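Local coordinates for protein 3,4-dihydroxy-2-butanone 4-phosphate synthase (Acinetobacter baumannii, PDB 6MNZ) that probably catalyses the conversion of D-ribulose 5-phosphate to formate and 3,4-dihydroxy-2-butanone 4-phosphate in riboflavin biosynthesis, at residues M18-D24 with L187-A193; R64-L68 with A111-K117; E90-I95 with H106-A110; G136-R140 with E228-D233. All coordinates share one frame; numbering follows the deposited sequence.

Interaction 1: residues M18-D24 with L187-A193; sequences MVILMDD and LKIGTIA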
# COMPACT_ATOMS: atom_id res chain seq x y z
N MET A 18 26.58 -19.18 -18.16
CA MET A 18 25.32 -18.44 -18.20
C MET A 18 24.14 -19.40 -18.28
O MET A 18 24.26 -20.56 -18.67
CB MET A 18 25.30 -17.48 -19.39
CG MET A 18 26.46 -16.51 -19.42
SD MET A 18 26.25 -15.22 -20.66
CE MET A 18 27.75 -14.28 -20.42
N VAL A 19 22.96 -18.87 -17.95
CA VAL A 19 21.70 -19.58 -18.12
C VAL A 19 20.64 -18.55 -18.46
O VAL A 19 20.74 -17.38 -18.08
CB VAL A 19 21.31 -20.39 -16.85
CG1 VAL A 19 22.35 -21.47 -16.57
CG2 VAL A 19 21.15 -19.46 -15.66
N ILE A 20 19.68 -18.96 -19.29
CA ILE A 20 18.58 -18.09 -19.68
C ILE A 20 17.40 -18.36 -18.75
O ILE A 20 17.08 -19.51 -18.46
CB ILE A 20 18.19 -18.32 -21.15
CG1 ILE A 20 19.35 -17.97 -22.07
CG2 ILE A 20 16.96 -17.50 -21.51
CD1 ILE A 20 19.17 -18.44 -23.49
N LEU A 21 16.81 -17.29 -18.23
CA LEU A 21 15.66 -17.37 -17.34
C LEU A 21 14.52 -16.56 -17.93
O LEU A 21 14.67 -15.35 -18.16
CB LEU A 21 16.01 -16.87 -15.94
CG LEU A 21 16.39 -17.95 -14.91
CD1 LEU A 21 16.89 -17.30 -13.63
CD2 LEU A 21 15.22 -18.87 -14.62
N MET A 22 13.37 -17.20 -18.11
CA MET A 22 12.16 -16.52 -18.53
C MET A 22 11.26 -16.30 -17.33
O MET A 22 11.10 -17.18 -16.48
CB MET A 22 11.42 -17.34 -19.59
CG MET A 22 12.21 -17.57 -20.86
SD MET A 22 11.27 -18.48 -22.11
CE MET A 22 11.69 -20.16 -21.68
N ASP A 23 10.59 -15.15 -17.31
CA ASP A 23 9.50 -14.92 -16.38
C ASP A 23 8.17 -15.31 -17.03
O ASP A 23 8.12 -15.78 -18.17
CB ASP A 23 9.49 -13.47 -15.93
CG ASP A 23 9.06 -12.52 -17.03
OD1 ASP A 23 9.27 -12.85 -18.22
OD2 ASP A 23 8.27 -11.60 -16.72
N ASP A 24 7.09 -15.19 -16.27
CA ASP A 24 5.78 -15.60 -16.74
C ASP A 24 5.45 -14.92 -18.06
O ASP A 24 5.76 -13.74 -18.26
CB ASP A 24 4.71 -15.29 -15.70
CG ASP A 24 4.67 -16.31 -14.58
OD1 ASP A 24 5.66 -17.05 -14.43
OD2 ASP A 24 3.64 -16.41 -13.89
N LEU A 187 23.61 -23.06 -24.02
CA LEU A 187 23.15 -22.65 -22.70
C LEU A 187 21.84 -23.34 -22.37
O LEU A 187 20.98 -23.52 -23.24
CB LEU A 187 22.98 -21.13 -22.63
CG LEU A 187 24.19 -20.30 -23.07
CD1 LEU A 187 23.83 -18.83 -23.11
CD2 LEU A 187 25.37 -20.55 -22.15
N LYS A 188 21.64 -23.62 -21.09
CA LYS A 188 20.35 -24.11 -20.63
C LYS A 188 19.43 -22.93 -20.30
O LYS A 188 19.88 -21.83 -19.99
CB LYS A 188 20.50 -25.00 -19.40
CG LYS A 188 21.12 -26.36 -19.67
CD LYS A 188 22.63 -26.33 -19.45
CE LYS A 188 23.21 -27.72 -19.33
NZ LYS A 188 24.70 -27.70 -19.38
N ILE A 189 18.13 -23.22 -20.29
CA ILE A 189 17.10 -22.20 -20.20
C ILE A 189 16.09 -22.63 -19.15
O ILE A 189 16.00 -23.81 -18.80
CB ILE A 189 16.41 -21.99 -21.57
CG1 ILE A 189 15.41 -20.83 -21.50
CG2 ILE A 189 15.72 -23.26 -22.04
CD1 ILE A 189 15.18 -20.15 -22.83
N GLY A 190 15.41 -21.66 -18.56
CA GLY A 190 14.64 -21.91 -17.35
C GLY A 190 13.47 -20.96 -17.22
O GLY A 190 13.54 -19.80 -17.62
N THR A 191 12.49 -21.41 -16.44
CA THR A 191 11.32 -20.62 -16.07
C THR A 191 11.43 -20.21 -14.61
O THR A 191 11.69 -21.04 -13.74
CB THR A 191 10.03 -21.42 -16.30
OG1 THR A 191 9.97 -21.86 -17.66
CG2 THR A 191 8.82 -20.56 -15.99
N ILE A 192 11.17 -18.93 -14.33
CA ILE A 192 11.17 -18.46 -12.95
C ILE A 192 10.11 -19.19 -12.14
O ILE A 192 10.35 -19.60 -11.00
CB ILE A 192 10.97 -16.94 -12.89
CG1 ILE A 192 12.17 -16.20 -13.50
CG2 ILE A 192 10.75 -16.48 -11.45
CD1 ILE A 192 11.95 -14.71 -13.66
N ALA A 193 8.96 -19.48 -12.77
CA ALA A 193 7.95 -20.31 -12.11
C ALA A 193 8.50 -21.70 -11.79
O ALA A 193 8.22 -22.25 -10.72
CB ALA A 193 6.71 -20.42 -12.99
O HOH W 1 23.73 -23.14 -19.59
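Leu187 brings its CD2 methyl up to the backbone and CB of Met18, with 4.1 Å between Leu187 CD2 and Met18 CB. At Lys188 a water bridges the strands, lying within hydrogen-bonding range of both Lys188 N and Met18 O, and the carbonyl of Lys188 accepts the amide of Ile20 (Ile20 N to Lys188 O, 3.0 Å). Ile189 sits beside Ile20. With its CG1 anti to the backbone N (chi1 -175°), it sends CD1 to Ile20 CG2 at 3.5 Å and also to Met22 CE at 3.7 Å. Strands 19-22 and 188-191 run parallel, their short axes 23° apart, and 188-191 is the outermost strand at this end of the mixed six-stranded sheet of the synthase domain. Helix 175-184 packs on the face bearing Ile20, Met22 and Ile189, while Val19 and Leu21 reach helix 143-153 on the other face. Gly190 N makes a weak, bent bond to Ile20 O, whereas Met22 N meets Gly190 O almost straight at 2.7 Å. Gly190 has no side chain, and Leu21 CD2 packs against its carbonyl group. Thr191 ends the strand at the N-cap position of helix 192-202. Ile192, in the first turn, still donates to the strand, its N lying 2.8 Å from Met22 O, and its CD1 rests 3.6 Å from Asp23 CB. The Asp23 carboxylate accepts the backbone N-H groups of Glu28 and Glu30; Glu28 is itself a predicted metal ligand. Ala193 CB lies near Asp24 OD1, while Asp24 OD2 is hydrogen-bonded to the backbone N of Ser321.

Interaction 2: residues R64-L68 with A111-K117; sequences RCKQL and AVAAHAK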
# COMPACT_ATOMS: atom_id res chain seq x y z
N ARG A 64 23.19 -6.98 1.02
CA ARG A 64 24.34 -6.53 0.26
C ARG A 64 24.24 -5.05 -0.10
O ARG A 64 25.26 -4.37 -0.24
CB ARG A 64 24.49 -7.38 -1.00
CG ARG A 64 25.51 -6.87 -2.00
CD ARG A 64 26.93 -6.94 -1.47
NE ARG A 64 27.38 -8.31 -1.25
CZ ARG A 64 28.59 -8.64 -0.83
NH1 ARG A 64 29.52 -7.70 -0.68
NH2 ARG A 64 28.85 -9.88 -0.44
N CYS A 65 23.02 -4.56 -0.34
CA CYS A 65 22.83 -3.14 -0.64
C CYS A 65 23.10 -2.28 0.59
O CYS A 65 23.82 -1.28 0.51
CB CYS A 65 21.42 -2.90 -1.16
SG CYS A 65 21.17 -3.38 -2.90
N LYS A 66 22.59 -2.70 1.76
CA LYS A 66 22.85 -1.96 2.99
C LYS A 66 24.34 -1.97 3.33
O LYS A 66 24.92 -0.92 3.62
CB LYS A 66 22.04 -2.56 4.14
CG LYS A 66 21.59 -1.55 5.18
CD LYS A 66 20.45 -0.68 4.67
CE LYS A 66 20.17 0.48 5.62
NZ LYS A 66 19.19 1.46 5.06
N GLN A 67 24.99 -3.12 3.20
CA GLN A 67 26.44 -3.18 3.33
C GLN A 67 27.12 -2.19 2.38
O GLN A 67 28.11 -1.55 2.75
CB GLN A 67 26.93 -4.60 3.06
CG GLN A 67 28.44 -4.75 2.95
CD GLN A 67 28.89 -6.20 2.91
OE1 GLN A 67 28.23 -7.08 3.46
NE2 GLN A 67 29.99 -6.45 2.22
N LEU A 68 26.57 -2.01 1.18
CA LEU A 68 27.12 -1.07 0.22
C LEU A 68 26.61 0.36 0.43
O LEU A 68 27.06 1.26 -0.28
CB LEU A 68 26.79 -1.51 -1.20
CG LEU A 68 27.54 -2.74 -1.72
CD1 LEU A 68 26.89 -3.23 -3.01
CD2 LEU A 68 29.01 -2.44 -1.94
N ALA A 111 31.45 -4.81 -6.07
CA ALA A 111 30.18 -4.81 -5.35
C ALA A 111 29.97 -6.13 -4.61
O ALA A 111 29.56 -6.13 -3.44
CB ALA A 111 29.02 -4.56 -6.33
N VAL A 112 30.35 -7.25 -5.23
CA VAL A 112 30.03 -8.57 -4.70
C VAL A 112 31.22 -9.23 -4.02
O VAL A 112 31.14 -10.41 -3.67
CB VAL A 112 29.47 -9.49 -5.80
CG1 VAL A 112 28.29 -8.83 -6.50
CG2 VAL A 112 30.56 -9.86 -6.80
N ALA A 113 32.35 -8.54 -3.93
CA ALA A 113 33.42 -8.98 -3.04
C ALA A 113 32.88 -9.24 -1.64
O ALA A 113 31.92 -8.60 -1.19
CB ALA A 113 34.53 -7.92 -2.99
N ALA A 114 33.45 -10.25 -0.98
CA ALA A 114 32.84 -10.77 0.24
C ALA A 114 32.64 -9.67 1.28
O ALA A 114 31.52 -9.44 1.75
CB ALA A 114 33.71 -11.89 0.82
N HIS A 115 33.71 -8.94 1.60
CA HIS A 115 33.69 -7.94 2.66
C HIS A 115 33.71 -6.52 2.09
O HIS A 115 34.37 -5.63 2.62
CB HIS A 115 34.86 -8.15 3.62
CG HIS A 115 34.89 -9.51 4.24
ND1 HIS A 115 34.02 -9.90 5.23
CD2 HIS A 115 35.67 -10.59 3.98
CE1 HIS A 115 34.24 -11.16 5.54
NE2 HIS A 115 35.23 -11.61 4.79
N ALA A 116 33.05 -6.33 0.95
CA ALA A 116 33.10 -5.05 0.26
C ALA A 116 32.59 -3.93 1.16
O ALA A 116 31.72 -4.13 2.01
CB ALA A 116 32.27 -5.10 -1.02
N LYS A 117 33.15 -2.74 0.97
CA LYS A 117 32.74 -1.53 1.65
C LYS A 117 31.99 -0.60 0.71
O LYS A 117 32.06 -0.75 -0.52
CB LYS A 117 33.95 -0.81 2.24
CG LYS A 117 34.74 -1.62 3.24
CD LYS A 117 33.98 -1.77 4.55
CE LYS A 117 34.87 -2.30 5.66
NZ LYS A 117 34.18 -2.33 6.97
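Arg64 reaches from helix 62-68 to the end of helix 101-112, where carbonyl groups point out of the last turn. Its chain leaves with CG anti to the backbone N (chi1 170°) and then folds at the next two torsions, which carries the guanidinium over the loop. NH1 donates to Ala113 O at 2.6 Å, approaching close to the line of the carbonyl bond although the oxygen lies 32° out of the guanidinium plane. NH2 adds a weak bond to Ala114 O at 3.5 Å. Val112 CA sits 4.1 Å above one face of the group, and Ala116 CB stands at its edge, in plane. Gln67, one turn further along the same helix, extends its chain alongside. Its NE2 donates to a lone pair of Ala116 O, in the carbonyl plane, at 2.9 Å, and more weakly to Ala114 O. Leu68 supplies the apolar part of the contact, with CD1 4.2 Å from Ala111 CB and CD2 4.3 Å from Ala116 CB. Ala113 to Ala116 form a type I beta turn, and the two polar side chains bind carbonyls of this turn, where the chain leaves its helix. Arg64 NH2 also forms a salt bridge with Glu157. A cationic group at a helix C terminus would be expected to offset the partial negative charge of the terminal carbonyls, with Glu157 balancing the arginine in turn.

Interaction 3: residues E90-I95 with H106-A110; sequences EAAEGI and HTIQA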
# COMPACT_ATOMS: atom_id res chain seq x y z
N GLU A 90 26.30 2.11 -10.39
CA GLU A 90 27.44 1.56 -9.66
C GLU A 90 28.70 1.72 -10.50
O GLU A 90 28.67 1.53 -11.72
CB GLU A 90 27.21 0.08 -9.33
CG GLU A 90 27.45 -0.29 -7.88
CD GLU A 90 26.73 0.64 -6.90
OE1 GLU A 90 25.77 1.31 -7.33
OE2 GLU A 90 27.26 0.83 -5.79
N ALA A 91 29.78 2.14 -9.85
CA ALA A 91 31.10 2.11 -10.47
C ALA A 91 32.14 1.79 -9.41
O ALA A 91 32.01 2.16 -8.24
CB ALA A 91 31.41 3.45 -11.15
N ALA A 92 33.18 1.08 -9.83
CA ALA A 92 34.31 0.78 -8.97
C ALA A 92 35.39 1.85 -9.14
O ALA A 92 35.10 2.99 -9.49
CB ALA A 92 34.85 -0.62 -9.27
N GLU A 93 36.58 1.57 -8.59
CA GLU A 93 37.72 2.47 -8.63
C GLU A 93 38.99 1.71 -9.02
O GLU A 93 40.03 1.80 -8.36
CB GLU A 93 37.90 3.18 -7.29
CG GLU A 93 36.64 3.87 -6.78
CD GLU A 93 35.67 2.90 -6.13
OE1 GLU A 93 35.81 1.68 -6.36
OE2 GLU A 93 34.82 3.35 -5.33
N GLY A 94 38.89 0.91 -10.07
CA GLY A 94 39.98 0.76 -11.01
C GLY A 94 39.58 1.12 -12.43
O GLY A 94 40.06 0.52 -13.39
N ILE A 95 38.72 2.12 -12.56
CA ILE A 95 37.97 2.37 -13.78
C ILE A 95 38.38 3.72 -14.34
O ILE A 95 38.74 4.63 -13.59
CB ILE A 95 36.45 2.32 -13.53
CG1 ILE A 95 36.00 3.55 -12.75
CG2 ILE A 95 36.08 1.04 -12.79
CD1 ILE A 95 34.55 3.53 -12.33
N HIS A 106 34.81 -5.55 -13.77
CA HIS A 106 35.57 -5.14 -12.59
C HIS A 106 34.68 -4.42 -11.59
O HIS A 106 34.79 -4.65 -10.37
CB HIS A 106 36.74 -4.25 -13.02
CG HIS A 106 37.52 -3.68 -11.87
ND1 HIS A 106 37.54 -4.26 -10.62
CD2 HIS A 106 38.31 -2.58 -11.79
CE1 HIS A 106 38.20 -3.48 -9.79
NE2 HIS A 106 38.70 -2.47 -10.48
N THR A 107 33.76 -3.59 -12.07
CA THR A 107 32.84 -2.91 -11.16
C THR A 107 32.00 -3.92 -10.38
O THR A 107 31.76 -3.75 -9.18
CB THR A 107 31.94 -1.95 -11.95
OG1 THR A 107 32.73 -0.87 -12.46
CG2 THR A 107 30.83 -1.40 -11.06
N ILE A 108 31.47 -4.93 -11.07
CA ILE A 108 30.65 -5.94 -10.40
C ILE A 108 31.43 -6.61 -9.28
O ILE A 108 30.94 -6.76 -8.16
CB ILE A 108 30.12 -6.96 -11.42
CG1 ILE A 108 29.12 -6.30 -12.37
CG2 ILE A 108 29.49 -8.15 -10.71
CD1 ILE A 108 29.02 -6.97 -13.72
N GLN A 109 32.68 -6.99 -9.57
CA GLN A 109 33.49 -7.68 -8.58
C GLN A 109 33.58 -6.88 -7.29
O GLN A 109 33.45 -7.43 -6.19
CB GLN A 109 34.89 -7.95 -9.13
CG GLN A 109 34.92 -8.88 -10.34
CD GLN A 109 34.16 -10.18 -10.11
OE1 GLN A 109 33.62 -10.75 -11.05
NE2 GLN A 109 34.27 -10.73 -8.91
N ALA A 110 33.78 -5.56 -7.40
CA ALA A 110 33.88 -4.72 -6.22
C ALA A 110 32.60 -4.77 -5.40
O ALA A 110 32.64 -4.86 -4.17
CB ALA A 110 34.19 -3.28 -6.62
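The chain turns out of strand 90-91 at Ala92, whose CA comes within 4.5 Å of Thr107 CA, the nearest pair of the two backbones. From there Glu93, Gly94 and Ile95 loop round beside helix 101-112. Thr107 fills the angle. With OG1 anti to the carbonyl carbon (chi1 -68°), CG2 packs on Ala91 CA at 3.6 Å, while OG1 receives a weak bond from Ala92 N at 3.3 Å and is hydrogen-bonded to Glu103 O within its own helix. The methyl of Ala92 wedges between two helical turns, 3.6 Å from Thr107 CA and 3.8 Å from Ala110 CB, and it also lies over one face of the His106 ring. That imidazole extends past it to meet Gly94, whose CA stands at the ring edge, in plane, 3.5 Å from His106 NE2. Ile95 CG2 lies 3.9 Å from Thr107 OG1. The short strand is also tied by backbone bonds from Glu90 to His126 and Ile127 and from Ala91 to Val122, and helix 101-112 presses Thr107 and Ile108 onto Ile127 of strand 127-131, an outermost strand of the synthase sheet.

Interaction 4: residues G136-R140 with E228-D233; sequences GVLHR and EIGNPD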
# COMPACT_ATOMS: atom_id res chain seq x y z
N GLY A 136 12.99 -13.20 -1.94
CA GLY A 136 13.38 -13.66 -3.25
C GLY A 136 12.18 -13.99 -4.11
O GLY A 136 11.11 -13.37 -4.00
N VAL A 137 12.31 -15.07 -4.88
CA VAL A 137 11.33 -15.44 -5.89
C VAL A 137 10.07 -15.98 -5.22
O VAL A 137 9.08 -16.29 -5.89
CB VAL A 137 11.94 -16.46 -6.87
CG1 VAL A 137 10.91 -16.98 -7.83
CG2 VAL A 137 13.09 -15.84 -7.63
N LEU A 138 10.06 -16.01 -3.88
CA LEU A 138 8.86 -16.44 -3.17
C LEU A 138 7.70 -15.47 -3.39
O LEU A 138 6.54 -15.85 -3.20
CB LEU A 138 9.15 -16.57 -1.68
CG LEU A 138 10.13 -17.67 -1.27
CD1 LEU A 138 10.44 -17.54 0.21
CD2 LEU A 138 9.58 -19.04 -1.60
N HIS A 139 8.01 -14.18 -3.54
CA HIS A 139 6.99 -13.13 -3.51
C HIS A 139 6.92 -12.33 -4.79
O HIS A 139 5.85 -12.25 -5.41
CB HIS A 139 7.25 -12.20 -2.32
CG HIS A 139 7.51 -12.93 -1.03
ND1 HIS A 139 6.58 -13.76 -0.45
CD2 HIS A 139 8.64 -13.05 -0.29
CE1 HIS A 139 7.12 -14.35 0.60
NE2 HIS A 139 8.35 -13.89 0.75
N ARG A 140 8.04 -11.77 -5.25
CA ARG A 140 8.14 -11.18 -6.57
C ARG A 140 8.82 -12.17 -7.51
O ARG A 140 10.00 -12.50 -7.31
CB ARG A 140 8.91 -9.86 -6.53
CG ARG A 140 8.69 -9.00 -7.77
CD ARG A 140 9.67 -7.84 -7.83
NE ARG A 140 10.67 -8.02 -8.87
CZ ARG A 140 11.17 -7.04 -9.62
NH1 ARG A 140 10.91 -5.78 -9.32
NH2 ARG A 140 12.14 -7.31 -10.49
N GLU A 228 5.74 -17.06 6.13
CA GLU A 228 6.69 -17.54 5.14
C GLU A 228 7.92 -16.65 5.09
O GLU A 228 7.88 -15.49 5.50
CB GLU A 228 6.05 -17.60 3.74
CG GLU A 228 6.92 -18.34 2.73
CD GLU A 228 6.32 -18.36 1.34
OE1 GLU A 228 5.80 -17.30 0.93
OE2 GLU A 228 6.68 -19.27 0.57
N ILE A 229 9.05 -17.25 4.69
CA ILE A 229 10.29 -16.50 4.53
C ILE A 229 10.01 -15.25 3.71
O ILE A 229 9.44 -15.32 2.62
CB ILE A 229 11.35 -17.37 3.84
CG1 ILE A 229 11.63 -18.64 4.66
CG2 ILE A 229 12.63 -16.58 3.62
CD1 ILE A 229 12.11 -18.38 6.07
N GLY A 230 10.56 -14.13 4.16
CA GLY A 230 10.43 -12.87 3.47
C GLY A 230 9.21 -12.06 3.86
O GLY A 230 9.24 -10.83 3.75
N ASN A 231 8.19 -12.70 4.44
CA ASN A 231 7.17 -12.03 5.24
C ASN A 231 6.63 -10.80 4.52
O ASN A 231 6.83 -9.67 4.97
CB ASN A 231 7.76 -11.63 6.60
CG ASN A 231 6.77 -10.87 7.46
OD1 ASN A 231 5.98 -11.47 8.18
ND2 ASN A 231 6.68 -9.56 7.23
N PRO A 232 5.88 -10.99 3.43
CA PRO A 232 4.75 -10.08 3.13
C PRO A 232 3.42 -10.51 3.73
O PRO A 232 2.38 -10.08 3.22
CB PRO A 232 4.69 -10.13 1.59
CG PRO A 232 5.88 -10.91 1.13
CD PRO A 232 6.23 -11.81 2.27
N ASP A 233 3.41 -11.45 4.67
CA ASP A 233 2.26 -12.33 4.85
C ASP A 233 2.10 -12.63 6.33
O ASP A 233 3.08 -12.65 7.08
CB ASP A 233 2.44 -13.63 4.06
CG ASP A 233 3.85 -14.18 4.19
OD1 ASP A 233 4.32 -14.34 5.33
OD2 ASP A 233 4.44 -14.56 3.15
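His139 lays its imidazole across the ring of Pro232, whose CD lies over one face in a CH-pi contact, though the modelled closeness of the two rings is doubtful. The opposite face is covered by Leu138 CB, 3.6 Å above the His139 ring plane. Held between these two residues, the ring directs NE2 to the carbonyl of Ile229. It donates to Ile229 O at 2.6 Å, in the plane of the imidazole and onto a lone pair in the carbonyl plane. CG lies anti to the carbonyl carbon (chi1 -48°), which aims the ring at the turn. Leu138 CD1 packs 3.7 Å from Ile229 CB, and CD2 lies against the carboxylate of Glu228, 3.6 Å from OE2. The receiving chain is a type II beta turn from Glu228 to Asn231, with Gly230 at the position that takes a positive phi. Asp233 braces its base, accepting Glu228 N on OD1 at 3.2 Å. The contact thus joins the DHBP synthase portion to the GTP cyclohydrolase II-like portion. Arg140, directly after His139, is predicted to bind D-ribulose 5-phosphate and here contacts a sulfate ion, probably from the crystallisation liquor. The turn lies in the connection between antiparallel neighbours 220-228 and 235-239, while the loop 136-140 leads from strand 127-131 into helix 143-153. Helix 192-202 is touched from both segments, by Val137 and Leu138 from one and by Glu228 from the other.

From the N terminus, strand 19-22 waits for its partner until 187-193, so interaction 1 closes a loop spanning most of the synthase domain. Within it, interaction 2 joins helix 62-68 to the end of helix 101-112, and interaction 3, nested inside interaction 2, ties strand 90-91 to the same helix. These two share helix 101-112 and touch where Ala116 CB meets Ala110 O. Interaction 4 begins at 136-140, inside the loop of interaction 1, and ends at 228-233 beyond it, so the two cross. They meet where Ile192 packs on Val137. Interactions 1 to 3 lie within the synthase domain, and interaction 4 joins it to the GTP cyclohydrolase II-like domain.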